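PDB 3UW2: Phosphoglucomutase/phosphomannomutase family protein from Burkholderia thailandensis, which probably catalyses intramolecular phosphoryl transfer on sugar phosphates, as expected of a magnesium-dependent phosphohexose mutase. Local coordinates for residues V103-S115 with E173-I185. Sequence-based numbering, arbitrary orientation.
Sequences VGYFAASVPLALS and EQYDVADQYVERI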
ATOM      1  N   VAL A 103       6.880   6.425   7.253  1.00 26.25           N
ATOM      2  CA  VAL A 103       7.922   7.102   8.089  1.00 24.55           C
ATOM      3  C   VAL A 103       8.505   6.119   9.154  1.00 24.79           C
ATOM      4  O   VAL A 103       9.694   6.151   9.475  1.00 25.56           O
ATOM      5  CB  VAL A 103       7.383   8.438   8.737  1.00 27.16           C
ATOM      6  CG1 VAL A 103       8.457   9.101   9.643  1.00 25.12           C
ATOM      7  CG2 VAL A 103       7.011   9.386   7.595  1.00 28.02           C
ATOM      8  N   GLY A 104       7.658   5.272   9.728  1.00 25.32           N
ATOM      9  CA  GLY A 104       8.114   4.167  10.590  1.00 25.28           C
ATOM     10  C   GLY A 104       9.039   3.223   9.763  1.00 25.52           C
ATOM     11  O   GLY A 104      10.144   2.849  10.243  1.00 27.35           O
ATOM     12  N   TYR A 105       8.675   2.917   8.509  1.00 24.22           N
ATOM     13  CA  TYR A 105       9.548   2.090   7.640  1.00 25.96           C
ATOM     14  C   TYR A 105      10.883   2.806   7.438  1.00 24.99           C
ATOM     15  O   TYR A 105      11.957   2.198   7.472  1.00 28.08           O
ATOM     16  CB  TYR A 105       8.941   1.862   6.252  1.00 23.60           C
ATOM     17  CG  TYR A 105       7.652   1.078   6.230  1.00 25.18           C
ATOM     18  CD1 TYR A 105       7.248   0.233   7.293  1.00 24.36           C
ATOM     19  CD2 TYR A 105       6.808   1.181   5.110  1.00 27.23           C
ATOM     20  CE1 TYR A 105       6.007  -0.517   7.185  1.00 25.33           C
ATOM     21  CE2 TYR A 105       5.656   0.437   5.007  1.00 26.16           C
ATOM     22  CZ  TYR A 105       5.238  -0.393   6.039  1.00 25.44           C
ATOM     23  OH  TYR A 105       3.969  -1.066   5.852  1.00 25.91           O
ATOM     24  N   PHE A 106      10.809   4.128   7.273  1.00 25.22           N
ATOM     25  CA  PHE A 106      12.017   4.886   6.989  1.00 26.61           C
ATOM     26  C   PHE A 106      12.919   4.826   8.247  1.00 26.33           C
ATOM     27  O   PHE A 106      14.169   4.688   8.126  1.00 27.52           O
ATOM     28  CB  PHE A 106      11.651   6.326   6.626  1.00 25.23           C
ATOM     29  CG  PHE A 106      12.861   7.281   6.564  1.00 27.60           C
ATOM     30  CD1 PHE A 106      13.674   7.324   5.440  1.00 27.51           C
ATOM     31  CD2 PHE A 106      13.160   8.129   7.620  1.00 27.62           C
ATOM     32  CE1 PHE A 106      14.739   8.214   5.353  1.00 29.69           C
ATOM     33  CE2 PHE A 106      14.295   9.009   7.563  1.00 28.79           C
ATOM     34  CZ  PHE A 106      15.060   9.053   6.436  1.00 29.65           C
ATOM     35  N   ALA A 107      12.314   4.958   9.443  1.00 24.14           N
ATOM     36  CA  ALA A 107      13.112   4.855  10.698  1.00 26.07           C
ATOM     37  C   ALA A 107      13.797   3.456  10.810  1.00 25.66           C
ATOM     38  O   ALA A 107      14.834   3.338  11.365  1.00 25.66           O
ATOM     39  CB  ALA A 107      12.225   5.122  11.946  1.00 24.80           C
ATOM     40  N   ALA A 108      13.188   2.415  10.234  1.00 25.78           N
ATOM     41  CA  ALA A 108      13.730   1.074  10.291  1.00 25.70           C
ATOM     42  C   ALA A 108      14.719   0.865   9.101  1.00 27.36           C
ATOM     43  O   ALA A 108      15.311  -0.213   8.947  1.00 28.16           O
ATOM     44  CB  ALA A 108      12.577   0.048  10.273  1.00 26.53           C
ATOM     45  N   SER A 109      15.025   1.945   8.369  1.00 26.34           N
ATOM     46  CA  SER A 109      15.891   1.834   7.174  1.00 28.47           C
ATOM     47  C   SER A 109      17.199   2.589   7.291  1.00 29.28           C
ATOM     48  O   SER A 109      18.098   2.372   6.455  1.00 30.96           O
ATOM     49  CB  SER A 109      15.168   2.345   5.923  1.00 27.66           C
ATOM     50  OG  SER A 109      14.008   1.518   5.707  1.00 27.16           O
ATOM     51  N   VAL A 110      17.260   3.529   8.216  1.00 27.97           N
ATOM     52  CA  VAL A 110      18.438   4.429   8.273  1.00 31.25           C
ATOM     53  C   VAL A 110      19.007   4.556   9.670  1.00 32.62           C
ATOM     54  O   VAL A 110      18.321   4.316  10.660  1.00 33.73           O
ATOM     55  CB  VAL A 110      18.145   5.873   7.749  1.00 31.26           C
ATOM     56  CG1 VAL A 110      17.536   5.832   6.313  1.00 33.59           C
ATOM     57  CG2 VAL A 110      17.260   6.654   8.746  1.00 31.03           C
ATOM     58  N   PRO A 111      20.278   4.976   9.761  1.00 35.57           N
ATOM     59  CA  PRO A 111      20.909   5.189  11.080  1.00 36.96           C
ATOM     60  C   PRO A 111      20.125   6.273  11.830  1.00 36.89           C
ATOM     61  O   PRO A 111      19.634   7.213  11.202  1.00 40.97           O
ATOM     62  CB  PRO A 111      22.312   5.693  10.739  1.00 38.63           C
ATOM     63  CG  PRO A 111      22.561   5.222   9.332  1.00 40.39           C
ATOM     64  CD  PRO A 111      21.224   5.072   8.631  1.00 35.13           C
ATOM     65  N   LEU A 112      19.952   6.111  13.138  1.00 35.92           N
ATOM     66  CA  LEU A 112      19.114   7.020  13.914  1.00 35.72           C
ATOM     67  C   LEU A 112      20.040   7.706  14.842  1.00 37.22           C
ATOM     68  O   LEU A 112      20.781   7.026  15.561  1.00 38.57           O
ATOM     69  CB  LEU A 112      18.115   6.227  14.763  1.00 35.20           C
ATOM     70  CG  LEU A 112      17.150   5.457  13.865  1.00 32.20           C
ATOM     71  CD1 LEU A 112      16.235   4.520  14.645  1.00 33.74           C
ATOM     72  CD2 LEU A 112      16.341   6.449  13.032  1.00 34.59           C
ATOM     73  N   ALA A 113      19.954   9.032  14.896  1.00 39.45           N
ATOM     74  CA  ALA A 113      20.890   9.824  15.737  1.00 44.82           C
ATOM     75  C   ALA A 113      20.335   9.918  17.148  1.00 47.62           C
ATOM     76  O   ALA A 113      19.984  10.999  17.593  1.00 55.30           O
ATOM     77  CB  ALA A 113      21.089  11.204  15.142  1.00 43.35           C
ATOM     78  N   LEU A 114      20.225   8.772  17.817  1.00 48.71           N
ATOM     79  CA  LEU A 114      19.759   8.679  19.205  1.00 51.40           C
ATOM     80  C   LEU A 114      20.706   9.353  20.239  1.00 56.20           C
ATOM     81  O   LEU A 114      21.877   9.541  19.971  1.00 52.82           O
ATOM     82  CB  LEU A 114      19.543   7.216  19.577  1.00 45.58           C
ATOM     83  CG  LEU A 114      18.595   6.388  18.704  1.00 44.04           C
ATOM     84  CD1 LEU A 114      18.503   5.004  19.302  1.00 36.41           C
ATOM     85  CD2 LEU A 114      17.205   7.022  18.450  1.00 40.52           C
ATOM     86  N   SER A 115      20.191   9.703  21.421  1.00 57.79           N
ATOM     87  CA  SER A 115      20.955  10.529  22.349  1.00 60.13           C
ATOM     88  C   SER A 115      22.129   9.750  22.930  1.00 61.57           C
ATOM     89  O   SER A 115      23.149  10.332  23.285  1.00 69.12           O
ATOM     90  CB  SER A 115      20.049  11.114  23.434  1.00 62.26           C
ATOM     91  OG  SER A 115      19.765  10.145  24.428  1.00 69.50           O
ATOM     92  N   GLU A 173      12.965   4.876  24.370  1.00 32.56           N
ATOM     93  CA  GLU A 173      13.427   6.216  24.039  1.00 33.12           C
ATOM     94  C   GLU A 173      12.490   6.759  22.997  1.00 32.18           C
ATOM     95  O   GLU A 173      12.103   6.035  22.097  1.00 32.16           O
ATOM     96  CB  GLU A 173      14.813   6.154  23.395  1.00 40.25           C
ATOM     97  CG  GLU A 173      15.363   7.539  23.035  1.00 43.23           C
ATOM     98  CD  GLU A 173      16.833   7.517  22.603  1.00 50.22           C
ATOM     99  OE1 GLU A 173      17.456   6.424  22.598  1.00 45.05           O
ATOM    100  OE2 GLU A 173      17.372   8.618  22.295  1.00 52.14           O
ATOM    101  N   GLN A 174      12.154   8.041  23.102  1.00 30.97           N
ATOM    102  CA  GLN A 174      11.398   8.753  22.044  1.00 31.97           C
ATOM    103  C   GLN A 174      12.326   9.485  21.090  1.00 32.66           C
ATOM    104  O   GLN A 174      13.330  10.058  21.511  1.00 32.77           O
ATOM    105  CB  GLN A 174      10.360   9.686  22.670  1.00 32.71           C
ATOM    106  CG  GLN A 174       9.221   8.871  23.315  1.00 35.91           C
ATOM    107  CD  GLN A 174       8.243   9.774  24.052  1.00 44.41           C
ATOM    108  OE1 GLN A 174       8.602  10.862  24.423  1.00 46.14           O
ATOM    109  NE2 GLN A 174       7.035   9.293  24.313  1.00 45.53           N
ATOM    110  N   TYR A 175      12.036   9.391  19.791  1.00 32.26           N
ATOM    111  CA  TYR A 175      12.909   9.959  18.796  1.00 34.51           C
ATOM    112  C   TYR A 175      12.093  10.534  17.657  1.00 34.83           C
ATOM    113  O   TYR A 175      11.228   9.846  17.090  1.00 31.32           O
ATOM    114  CB  TYR A 175      13.896   8.900  18.240  1.00 35.58           C
ATOM    115  CG  TYR A 175      14.855   9.494  17.243  1.00 39.30           C
ATOM    116  CD1 TYR A 175      15.893  10.360  17.664  1.00 42.49           C
ATOM    117  CD2 TYR A 175      14.698   9.257  15.858  1.00 36.36           C
ATOM    118  CE1 TYR A 175      16.766  10.932  16.731  1.00 44.73           C
ATOM    119  CE2 TYR A 175      15.568   9.812  14.920  1.00 38.79           C
ATOM    120  CZ  TYR A 175      16.603  10.653  15.357  1.00 43.81           C
ATOM    121  OH  TYR A 175      17.466  11.215  14.440  1.00 44.49           O
ATOM    122  N   ASP A 176      12.346  11.801  17.329  1.00 33.40           N
ATOM    123  CA  ASP A 176      11.616  12.379  16.213  1.00 33.37           C
ATOM    124  C   ASP A 176      12.468  12.263  14.948  1.00 32.43           C
ATOM    125  O   ASP A 176      13.501  12.882  14.815  1.00 34.64           O
ATOM    126  CB  ASP A 176      11.155  13.830  16.518  1.00 35.16           C
ATOM    127  CG  ASP A 176      10.230  14.428  15.409  1.00 36.87           C
ATOM    128  OD1 ASP A 176       9.939  13.835  14.371  1.00 37.15           O
ATOM    129  OD2 ASP A 176       9.793  15.547  15.595  1.00 47.20           O
ATOM    130  N   VAL A 177      11.971  11.490  14.008  1.00 30.95           N
ATOM    131  CA  VAL A 177      12.649  11.171  12.735  1.00 31.48           C
ATOM    132  C   VAL A 177      12.100  12.031  11.531  1.00 29.79           C
ATOM    133  O   VAL A 177      12.576  11.924  10.371  1.00 28.86           O
ATOM    134  CB  VAL A 177      12.461   9.661  12.447  1.00 31.31           C
ATOM    135  CG1 VAL A 177      11.103   9.402  11.819  1.00 28.77           C
ATOM    136  CG2 VAL A 177      13.545   9.154  11.504  1.00 33.90           C
ATOM    137  N   ALA A 178      11.176  12.947  11.817  1.00 27.89           N
ATOM    138  CA  ALA A 178      10.565  13.750  10.732  1.00 30.88           C
ATOM    139  C   ALA A 178      11.544  14.635   9.959  1.00 31.64           C
ATOM    140  O   ALA A 178      11.489  14.709   8.729  1.00 29.28           O
ATOM    141  CB  ALA A 178       9.411  14.597  11.295  1.00 36.38           C
ATOM    142  N   ASP A 179      12.430  15.311  10.670  1.00 29.91           N
ATOM    143  CA  ASP A 179      13.376  16.201  10.020  1.00 35.91           C
ATOM    144  C   ASP A 179      14.303  15.386   9.113  1.00 33.59           C
ATOM    145  O   ASP A 179      14.563  15.829   7.997  1.00 32.53           O
ATOM    146  CB  ASP A 179      14.274  16.924  11.035  1.00 37.68           C
ATOM    147  CG  ASP A 179      13.540  17.994  11.815  1.00 43.56           C
ATOM    148  OD1 ASP A 179      12.377  18.329  11.505  1.00 43.61           O
ATOM    149  OD2 ASP A 179      14.154  18.496  12.773  1.00 50.45           O
ATOM    150  N   GLN A 180      14.837  14.249   9.599  1.00 32.14           N
ATOM    151  CA  GLN A 180      15.689  13.404   8.725  1.00 34.28           C
ATOM    152  C   GLN A 180      14.886  12.979   7.480  1.00 32.52           C
ATOM    153  O   GLN A 180      15.387  12.960   6.372  1.00 32.79           O
ATOM    154  CB  GLN A 180      16.121  12.104   9.376  1.00 34.46           C
ATOM    155  CG  GLN A 180      17.240  12.233  10.346  1.00 41.10           C
ATOM    156  CD  GLN A 180      17.597  10.903  10.945  1.00 44.06           C
ATOM    157  OE1 GLN A 180      17.448  10.686  12.149  1.00 49.25           O
ATOM    158  NE2 GLN A 180      18.109  10.016  10.120  1.00 41.20           N
ATOM    159  N   TYR A 181      13.651  12.598   7.691  1.00 29.01           N
ATOM    160  CA  TYR A 181      12.824  12.151   6.535  1.00 27.81           C
ATOM    161  C   TYR A 181      12.636  13.268   5.473  1.00 28.20           C
ATOM    162  O   TYR A 181      12.929  13.111   4.275  1.00 27.96           O
ATOM    163  CB  TYR A 181      11.504  11.716   7.076  1.00 27.08           C
ATOM    164  CG  TYR A 181      10.505  11.215   6.013  1.00 26.20           C
ATOM    165  CD1 TYR A 181      10.582   9.919   5.494  1.00 25.95           C
ATOM    166  CD2 TYR A 181       9.467  12.031   5.608  1.00 26.12           C
ATOM    167  CE1 TYR A 181       9.606   9.482   4.532  1.00 26.05           C
ATOM    168  CE2 TYR A 181       8.534  11.635   4.671  1.00 25.58           C
ATOM    169  CZ  TYR A 181       8.599  10.336   4.141  1.00 25.92           C
ATOM    170  OH  TYR A 181       7.614   9.919   3.213  1.00 26.95           O
ATOM    171  N   VAL A 182      12.125  14.406   5.911  1.00 28.53           N
ATOM    172  CA  VAL A 182      11.898  15.518   4.996  1.00 28.27           C
ATOM    173  C   VAL A 182      13.192  15.918   4.303  1.00 32.09           C
ATOM    174  O   VAL A 182      13.201  16.079   3.072  1.00 31.30           O
ATOM    175  CB  VAL A 182      11.258  16.736   5.705  1.00 30.00           C
ATOM    176  CG1 VAL A 182      11.103  17.922   4.725  1.00 28.13           C
ATOM    177  CG2 VAL A 182       9.879  16.313   6.295  1.00 28.63           C
ATOM    178  N   GLU A 183      14.279  16.049   5.067  1.00 28.92           N
ATOM    179  CA  GLU A 183      15.549  16.486   4.488  1.00 35.43           C
ATOM    180  C   GLU A 183      16.086  15.472   3.517  1.00 35.34           C
ATOM    181  O   GLU A 183      16.821  15.824   2.561  1.00 30.59           O
ATOM    182  CB  GLU A 183      16.598  16.742   5.574  1.00 37.73           C
ATOM    183  CG  GLU A 183      16.239  17.982   6.368  1.00 48.60           C
ATOM    184  CD  GLU A 183      16.921  18.018   7.730  1.00 60.86           C
ATOM    185  OE1 GLU A 183      18.161  17.808   7.792  1.00 72.18           O
ATOM    186  OE2 GLU A 183      16.220  18.270   8.741  1.00 65.25           O
ATOM    187  N   ARG A 184      15.719  14.208   3.755  1.00 32.36           N
ATOM    188  CA  ARG A 184      16.253  13.165   2.888  1.00 32.47           C
ATOM    189  C   ARG A 184      15.544  13.264   1.537  1.00 30.46           C
ATOM    190  O   ARG A 184      16.187  13.120   0.492  1.00 32.82           O
ATOM    191  CB  ARG A 184      16.181  11.770   3.550  1.00 31.14           C
ATOM    192  CG  ARG A 184      16.317  10.598   2.597  1.00 30.74           C
ATOM    193  CD  ARG A 184      17.711  10.476   1.951  1.00 33.17           C
ATOM    194  NE  ARG A 184      17.783   9.281   1.105  1.00 31.05           N
ATOM    195  CZ  ARG A 184      17.308   9.217  -0.147  1.00 30.55           C
ATOM    196  NH1 ARG A 184      16.725  10.280  -0.730  1.00 30.44           N
ATOM    197  NH2 ARG A 184      17.390   8.084  -0.824  1.00 29.35           N
ATOM    198  N   ILE A 185      14.240  13.515   1.527  1.00 28.65           N
ATOM    199  CA  ILE A 185      13.516  13.651   0.281  1.00 28.18           C
ATOM    200  C   ILE A 185      13.842  14.970  -0.503  1.00 31.30           C
ATOM    201  O   ILE A 185      14.095  14.966  -1.744  1.00 32.55           O
ATOM    202  CB  ILE A 185      11.994  13.494   0.504  1.00 26.63           C
ATOM    203  CG1 ILE A 185      11.673  12.026   0.981  1.00 26.25           C
ATOM    204  CG2 ILE A 185      11.293  13.822  -0.805  1.00 25.79           C
ATOM    205  CD1 ILE A 185      10.236  11.841   1.478  1.00 25.06           C
TER
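In this phosphohexose mutase fold, helix 103-107 and the strand-like 112-114 of the first alpha/beta/alpha domain pack on strand 173-174, which joins strand 92-98 of that domain's sheet, and on helix 178-185 that follows it. The two helix segments run almost perpendicular, at 92° with axes 10.4 Å apart, and F106 and Y181 fill the crossing. They form a T-shaped pair in which the Y181 edge meets the F106 face, Y181 CD1 lying 3.6 Å from F106 CG, with the planes at 79°. V110 CG2 lies over the other F106 face. V103 CG2 sits above the centre of the Y181 ring, a CH-pi contact 3.8 Å from the centroid, while I185 CD1 takes the opposite face. Y181 OH hydrogen-bonds D363 OD2, and R184, whose CG brushes F106 CE1, hydrogen-bonds Y359 OH through NE and R357 O through NH2, so the helix is also tied to residues 357-363, just before helix 364-375. V177 directs CG2, anti to its own N, at the F106 edge; V177 CG1 presses on V103 CG1 at a tight 3.4 Å. Beyond the helices, L114 CD2 lies over one face of the Y175 ring, a CH-pi contact 4.0 Å from the ring centroid. Polar links are sparser: A113, the central residue of an inverse gamma turn, gives a weak bond from its N to Y175 OH, and Q180 NE2 a weak one to P111 O. At the far end E173, its CG anti to N and its chain extended, reaches S115, whose N meets the syn lone pair of E173 OE2 at 3.1 Å in a nearly straight bond (176°).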